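Local coordinates for RidA family protein (Psychrobacter sp. MES7-P7E, PDB 6L8P) that probably deaminates reactive enamine and imine intermediates by hydrolysis, as a trimeric RidA-family enzyme of an Antarctic bacterium, at residues A[93-98]-A[137-142]; A[26-31]-A[78-83]. The protein carries 1 engineered substitution. All coordinates share one frame; numbering follows the deposited sequence.

Interaction 1 (A[93-98]-A[137-142])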
loop_
_atom_site.group_PDB
_atom_site.type_symbol
_atom_site.label_atom_id
_atom_site.label_comp_id
_atom_site.label_asym_id
_atom_site.label_seq_id
_atom_site.Cartn_x
_atom_site.Cartn_y
_atom_site.Cartn_z
ATOM N N VAL A 93 10.279 0.906 8.554
ATOM C CA VAL A 93 10.943 1.128 7.270
ATOM C C VAL A 93 10.032 1.774 6.251
ATOM O O VAL A 93 10.550 2.424 5.323
ATOM C CB VAL A 93 11.532 -0.186 6.712
ATOM C CG1 VAL A 93 12.662 -0.708 7.656
ATOM C CG2 VAL A 93 10.492 -1.263 6.428
ATOM N N LYS A 94 8.702 1.669 6.414
ATOM C CA LYS A 94 7.802 2.284 5.431
ATOM C C LYS A 94 6.512 2.659 6.152
ATOM O O LYS A 94 5.970 1.841 6.897
ATOM C CB LYS A 94 7.508 1.323 4.252
ATOM C CG LYS A 94 6.397 1.747 3.286
ATOM C CD LYS A 94 6.832 2.890 2.421
ATOM C CE LYS A 94 5.701 3.344 1.441
ATOM N NZ LYS A 94 5.152 2.191 0.597
ATOM N N PHE A 95 6.066 3.890 5.947
ATOM C CA PHE A 95 4.731 4.343 6.340
ATOM C C PHE A 95 3.896 4.607 5.088
ATOM O O PHE A 95 4.385 5.182 4.112
ATOM C CB PHE A 95 4.807 5.668 7.119
ATOM C CG PHE A 95 5.206 5.540 8.555
ATOM C CD1 PHE A 95 4.492 4.710 9.430
ATOM C CD2 PHE A 95 6.289 6.296 9.044
ATOM C CE1 PHE A 95 4.852 4.643 10.775
ATOM C CE2 PHE A 95 6.640 6.255 10.393
ATOM C CZ PHE A 95 5.932 5.411 11.261
ATOM N N ASN A 96 2.603 4.284 5.146
ATOM C CA ASN A 96 1.673 4.678 4.090
ATOM C C ASN A 96 0.610 5.536 4.736
ATOM O O ASN A 96 -0.110 5.068 5.626
ATOM C CB ASN A 96 1.050 3.454 3.430
ATOM C CG ASN A 96 0.451 3.762 2.108
ATOM O OD1 ASN A 96 -0.765 3.901 1.984
ATOM N ND2 ASN A 96 1.294 3.862 1.094
ATOM N N VAL A 97 0.515 6.783 4.311
ATOM C CA VAL A 97 -0.382 7.750 4.943
ATOM C C VAL A 97 -1.566 8.033 4.026
ATOM O O VAL A 97 -1.377 8.378 2.848
ATOM C CB VAL A 97 0.345 9.061 5.228
ATOM C CG1 VAL A 97 -0.605 10.050 5.883
ATOM C CG2 VAL A 97 1.596 8.807 6.139
ATOM N N SER A 98 -2.785 7.934 4.574
ATOM C CA SER A 98 -3.995 8.336 3.872
ATOM C C SER A 98 -4.623 9.493 4.633
ATOM O O SER A 98 -4.909 9.368 5.828
ATOM C CB SER A 98 -4.976 7.170 3.782
ATOM O OG SER A 98 -4.353 6.007 3.214
ATOM N N VAL A 137 -7.211 10.717 9.158
ATOM C CA VAL A 137 -5.855 10.229 8.869
ATOM C C VAL A 137 -5.779 8.750 9.248
ATOM O O VAL A 137 -6.246 8.342 10.320
ATOM C CB VAL A 137 -4.772 11.075 9.606
ATOM C CG1 VAL A 137 -5.022 11.140 11.118
ATOM C CG2 VAL A 137 -3.386 10.474 9.329
ATOM N N GLU A 138 -5.201 7.935 8.354
ATOM C CA GLU A 138 -4.916 6.528 8.617
ATOM C C GLU A 138 -3.466 6.286 8.224
ATOM O O GLU A 138 -3.040 6.769 7.175
ATOM C CB GLU A 138 -5.849 5.604 7.776
ATOM C CG GLU A 138 -5.566 4.141 7.970
ATOM C CD GLU A 138 -6.584 3.263 7.233
ATOM O OE1 GLU A 138 -7.666 3.765 6.823
ATOM O OE2 GLU A 138 -6.333 2.049 7.060
ATOM N N ILE A 139 -2.695 5.583 9.059
ATOM C CA ILE A 139 -1.299 5.301 8.725
ATOM C C ILE A 139 -1.057 3.826 8.901
ATOM O O ILE A 139 -1.375 3.264 9.952
ATOM C CB ILE A 139 -0.329 6.125 9.592
ATOM C CG1 ILE A 139 -0.609 7.628 9.395
ATOM C CG2 ILE A 139 1.131 5.736 9.247
ATOM C CD1 ILE A 139 0.386 8.569 10.159
ATOM N N GLU A 140 -0.491 3.184 7.862
ATOM C CA GLU A 140 -0.048 1.786 7.874
ATOM C C GLU A 140 1.465 1.761 8.020
ATOM O O GLU A 140 2.135 2.699 7.576
ATOM C CB GLU A 140 -0.372 1.104 6.574
ATOM C CG GLU A 140 -1.792 1.162 6.156
ATOM C CD GLU A 140 -1.861 1.042 4.634
ATOM O OE1 GLU A 140 -1.387 0.006 4.078
ATOM O OE2 GLU A 140 -2.373 1.978 3.969
ATOM N N SER A 141 2.005 0.673 8.574
ATOM C CA SER A 141 3.444 0.653 8.845
ATOM C C SER A 141 4.023 -0.711 8.533
ATOM O O SER A 141 3.362 -1.730 8.721
ATOM C CB SER A 141 3.755 0.919 10.322
ATOM O OG SER A 141 2.969 1.973 10.807
ATOM N N ILE A 142 5.285 -0.734 8.090
ATOM C CA ILE A 142 6.058 -1.962 7.983
ATOM C C ILE A 142 7.329 -1.728 8.779
ATOM O O ILE A 142 7.971 -0.681 8.610
ATOM C CB ILE A 142 6.404 -2.321 6.524
ATOM C CG1 ILE A 142 5.094 -2.550 5.740
ATOM C CG2 ILE A 142 7.308 -3.595 6.487
ATOM C CD1 ILE A 142 5.304 -2.812 4.202
HETATM O O HOH W 1 -3.066 4.375 4.911
#

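Interaction 2 (A[26-31]-A[78-83])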
loop_
_atom_site.group_PDB
_atom_site.type_symbol
_atom_site.label_atom_id
_atom_site.label_comp_id
_atom_site.label_asym_id
_atom_site.label_seq_id
_atom_site.Cartn_x
_atom_site.Cartn_y
_atom_site.Cartn_z
ATOM N N ILE A 26 0.035 -10.183 16.436
ATOM C CA ILE A 26 0.338 -9.250 17.513
ATOM C C ILE A 26 -0.975 -8.662 18.011
ATOM O O ILE A 26 -1.815 -8.221 17.210
ATOM C CB ILE A 26 1.274 -8.117 17.045
ATOM C CG1 ILE A 26 2.573 -8.621 16.382
ATOM C CG2 ILE A 26 1.606 -7.147 18.195
ATOM C CD1 ILE A 26 3.403 -9.623 17.205
ATOM N N GLN A 27 -1.152 -8.629 19.334
ATOM C CA GLN A 27 -2.308 -7.964 19.921
ATOM C C GLN A 27 -1.863 -7.247 21.185
ATOM O O GLN A 27 -1.066 -7.781 21.968
ATOM C CB GLN A 27 -3.444 -8.943 20.271
ATOM C CG GLN A 27 -4.780 -8.271 20.716
ATOM C CD GLN A 27 -4.778 -7.837 22.188
ATOM O OE1 GLN A 27 -4.041 -8.393 23.009
ATOM N NE2 GLN A 27 -5.586 -6.826 22.518
ATOM N N THR A 28 -2.364 -6.037 21.366
ATOM C CA THR A 28 -2.146 -5.300 22.603
ATOM C C THR A 28 -3.380 -4.482 22.953
ATOM O O THR A 28 -3.953 -3.792 22.113
ATOM C CB THR A 28 -0.909 -4.392 22.537
ATOM O OG1 THR A 28 -0.845 -3.575 23.715
ATOM C CG2 THR A 28 -0.923 -3.481 21.303
ATOM N N ASP A 29 -3.751 -4.500 24.238
ATOM C CA ASP A 29 -4.823 -3.611 24.664
ATOM C C ASP A 29 -4.432 -2.139 24.684
ATOM O O ASP A 29 -5.305 -1.291 24.923
ATOM C CB ASP A 29 -5.301 -4.008 26.070
ATOM C CG ASP A 29 -5.806 -5.428 26.137
ATOM O OD1 ASP A 29 -6.411 -5.904 25.151
ATOM O OD2 ASP A 29 -5.596 -6.075 27.187
ATOM N N LYS A 30 -3.150 -1.802 24.468
ATOM C CA LYS A 30 -2.748 -0.410 24.431
ATOM C C LYS A 30 -2.996 0.236 23.084
ATOM O O LYS A 30 -2.766 1.435 22.944
ATOM C CB LYS A 30 -1.273 -0.291 24.814
ATOM C CG LYS A 30 -1.074 -0.721 26.286
ATOM C CD LYS A 30 0.374 -0.919 26.680
ATOM C CE LYS A 30 0.574 -0.425 28.107
ATOM N NZ LYS A 30 0.561 -1.548 29.089
ATOM N N ALA A 31 -3.428 -0.526 22.090
ATOM C CA ALA A 31 -3.864 0.056 20.832
ATOM C C ALA A 31 -5.329 -0.284 20.593
ATOM O O ALA A 31 -5.880 -1.203 21.226
ATOM C CB ALA A 31 -3.007 -0.462 19.665
ATOM N N ILE A 78 0.372 3.242 16.883
ATOM C CA ILE A 78 1.417 2.499 16.193
ATOM C C ILE A 78 2.532 2.130 17.150
ATOM O O ILE A 78 2.999 0.993 17.137
ATOM C CB ILE A 78 1.938 3.306 14.990
ATOM C CG1 ILE A 78 0.823 3.426 13.936
ATOM C CG2 ILE A 78 3.168 2.620 14.377
ATOM C CD1 ILE A 78 1.214 4.370 12.772
ATOM N N LYS A 79 2.966 3.087 17.975
ATOM C CA LYS A 79 4.044 2.830 18.938
ATOM C C LYS A 79 3.684 1.664 19.857
ATOM O O LYS A 79 4.515 0.768 20.101
ATOM C CB LYS A 79 4.323 4.106 19.732
ATOM C CG LYS A 79 5.526 4.032 20.650
ATOM C CD LYS A 79 5.952 5.469 20.952
ATOM C CE LYS A 79 6.277 5.670 22.405
ATOM N NZ LYS A 79 6.901 4.436 22.915
ATOM N N ALA A 80 2.431 1.636 20.340
ATOM C CA ALA A 80 2.029 0.533 21.209
ATOM C C ALA A 80 2.172 -0.815 20.505
ATOM O O ALA A 80 2.603 -1.811 21.116
ATOM C CB ALA A 80 0.588 0.735 21.690
ATOM N N ILE A 81 1.777 -0.876 19.219
ATOM C CA ILE A 81 1.877 -2.135 18.501
ATOM C C ILE A 81 3.334 -2.487 18.221
ATOM O O ILE A 81 3.714 -3.663 18.286
ATOM C CB ILE A 81 1.043 -2.061 17.212
ATOM C CG1 ILE A 81 -0.408 -1.885 17.610
ATOM C CG2 ILE A 81 1.229 -3.335 16.407
ATOM C CD1 ILE A 81 -1.328 -1.455 16.465
ATOM N N CYS A 82 4.159 -1.490 17.908
ATOM C CA CYS A 82 5.586 -1.734 17.725
ATOM C C CYS A 82 6.158 -2.400 18.957
ATOM O O CYS A 82 6.882 -3.395 18.854
ATOM C CB CYS A 82 6.355 -0.432 17.476
ATOM S SG CYS A 82 6.052 0.357 15.858
ATOM N N GLU A 83 5.818 -1.860 20.128
ATOM C CA GLU A 83 6.361 -2.398 21.376
ATOM C C GLU A 83 5.844 -3.798 21.639
ATOM O O GLU A 83 6.601 -4.667 22.089
ATOM C CB GLU A 83 6.023 -1.458 22.524
ATOM C CG GLU A 83 6.736 -0.131 22.385
ATOM C CD GLU A 83 6.238 0.896 23.381
ATOM O OE1 GLU A 83 5.177 0.659 23.998
ATOM O OE2 GLU A 83 6.914 1.933 23.553
HETATM O O HOH W 2 1.979 -2.333 23.754
#

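Interaction 1 (A[93-98]-A[137-142])
Residues 93-98 and 137-142 pair as antiparallel neighbours in the sheet, their axes 4.6 Å apart, and a classic beta bulge marks the end where Val93 and Lys94 both face Ile142. There Ile142 O accepts from Val93 N at 2.8 Å and, at a longer 3.3 Å, from Lys94 N. Beyond the bulge the pairs Asn96-Glu140 and Ser98-Glu138 are each closed by two N-H...O bonds. Phe95, Val97, Ile139 and Ser141 lie on the face that helix 67-84 covers. With CG anti to the carbonyl carbon (chi1 -79°), the Phe95 ring is carried to where Ser141 OG lies at its edge, 3.3 Å from Phe95 CE1. Ile139 CG2 meets Phe95 CD1 at 3.5 Å. The ring of Phe112, from helix 105-115, meets it steeply, the planes about 75° apart. An alanine in place of Phe95 is likely to leave Ile139 CG2 and Phe112 without their aromatic partner and to open a gap beneath the helices. Val97 CG2 lies alongside Ile139 CG1 at 4.1 Å. On the other face Asn96 and Glu140 run side by side, amide and carboxylate planes 60° apart; Asn96 OD1 and Glu140 OE2, 3.2 Å from each other, are both acceptors and cannot bond directly. A water links Glu140 OE2 (2.7 Å), Ser98 OG and Asn96 O. Glu140 OE1 accepts from Asn96 ND2 of the third subunit and forms an intersubunit salt bridge to Lys94 of that chain. Glu138, bonded through OE2 to Ala125 N of the third subunit, probably faces an interface pocket, marked by a malonate likely from the crystallisation liquor. One face thus belongs to the apolar core, whereas the other carries a polar, charged network that ties the trimer together.

Interaction 2 (A[26-31]-A[78-83])
An ST turn and a type I beta turn, overlapping in the loop after strand 23-26, lay residues 26-31 against the flank of helix 67-84. Thr28 OG1 accepts from Lys30 N at 3.0 Å, and the beta turn runs from Thr28 to Ala31, closed by a weak Ala31 N to Thr28 O bond. Having OG1 anti to the backbone N (chi1 173°) places the hydroxyl at the turn, where Lys30 N meets it, and leaves the methyl CG2 of Thr28 facing the helix, 4.1 Å from Ile81 CG1. A water links the hydroxyl to the helix backbone, donating to Ala80 O at 2.8 Å. No direct hydrogen bond joins the two segments; apart from the water the contact is van der Waals, largely of methyl groups against side chains and backbone carbonyls. The small Ala80 lets the turn come close, its CB 3.8 Å from Lys30 CB and 3.6 Å from Lys30 O. In the fold, helix 67-84 packs over one face of the sheet, and the loop covers part of its flank on the way to strand 41-44. Ala31 CB rests against the ethyl branch of Ile81, 3.6 Å from Ile81 CG1 and 3.7 Å from Ile81 CD1. Ile81 also packs on Ile50 and Gln53 of strand 47-54, and so wedges between loop and sheet. At the strand end of the loop, Ile26 CG2 approaches Ile81 CG2 at 4.2 Å.

Interaction 2 comes first along the chain, closing before interaction 1 opens, and their centres lie 15 Å apart. Helix 67-84 supplies residues 78-83, and the next element along the chain is strand 92-99, which supplies residues 93-98. The two contacts meet beneath the helix: Ile78 CD1 packs against Ser141 OG, 3.6 Å away, and also against Ile139 CG2 and Phe95 CE1. The helix thus has its inner side on the central strands of the sheet and its flank under the 26-31 loop. Interaction 1 also reaches the neighbouring subunits, whereas interaction 2 touches no other chain of the assembly, so one serves core and trimer and the other stays within the subunit.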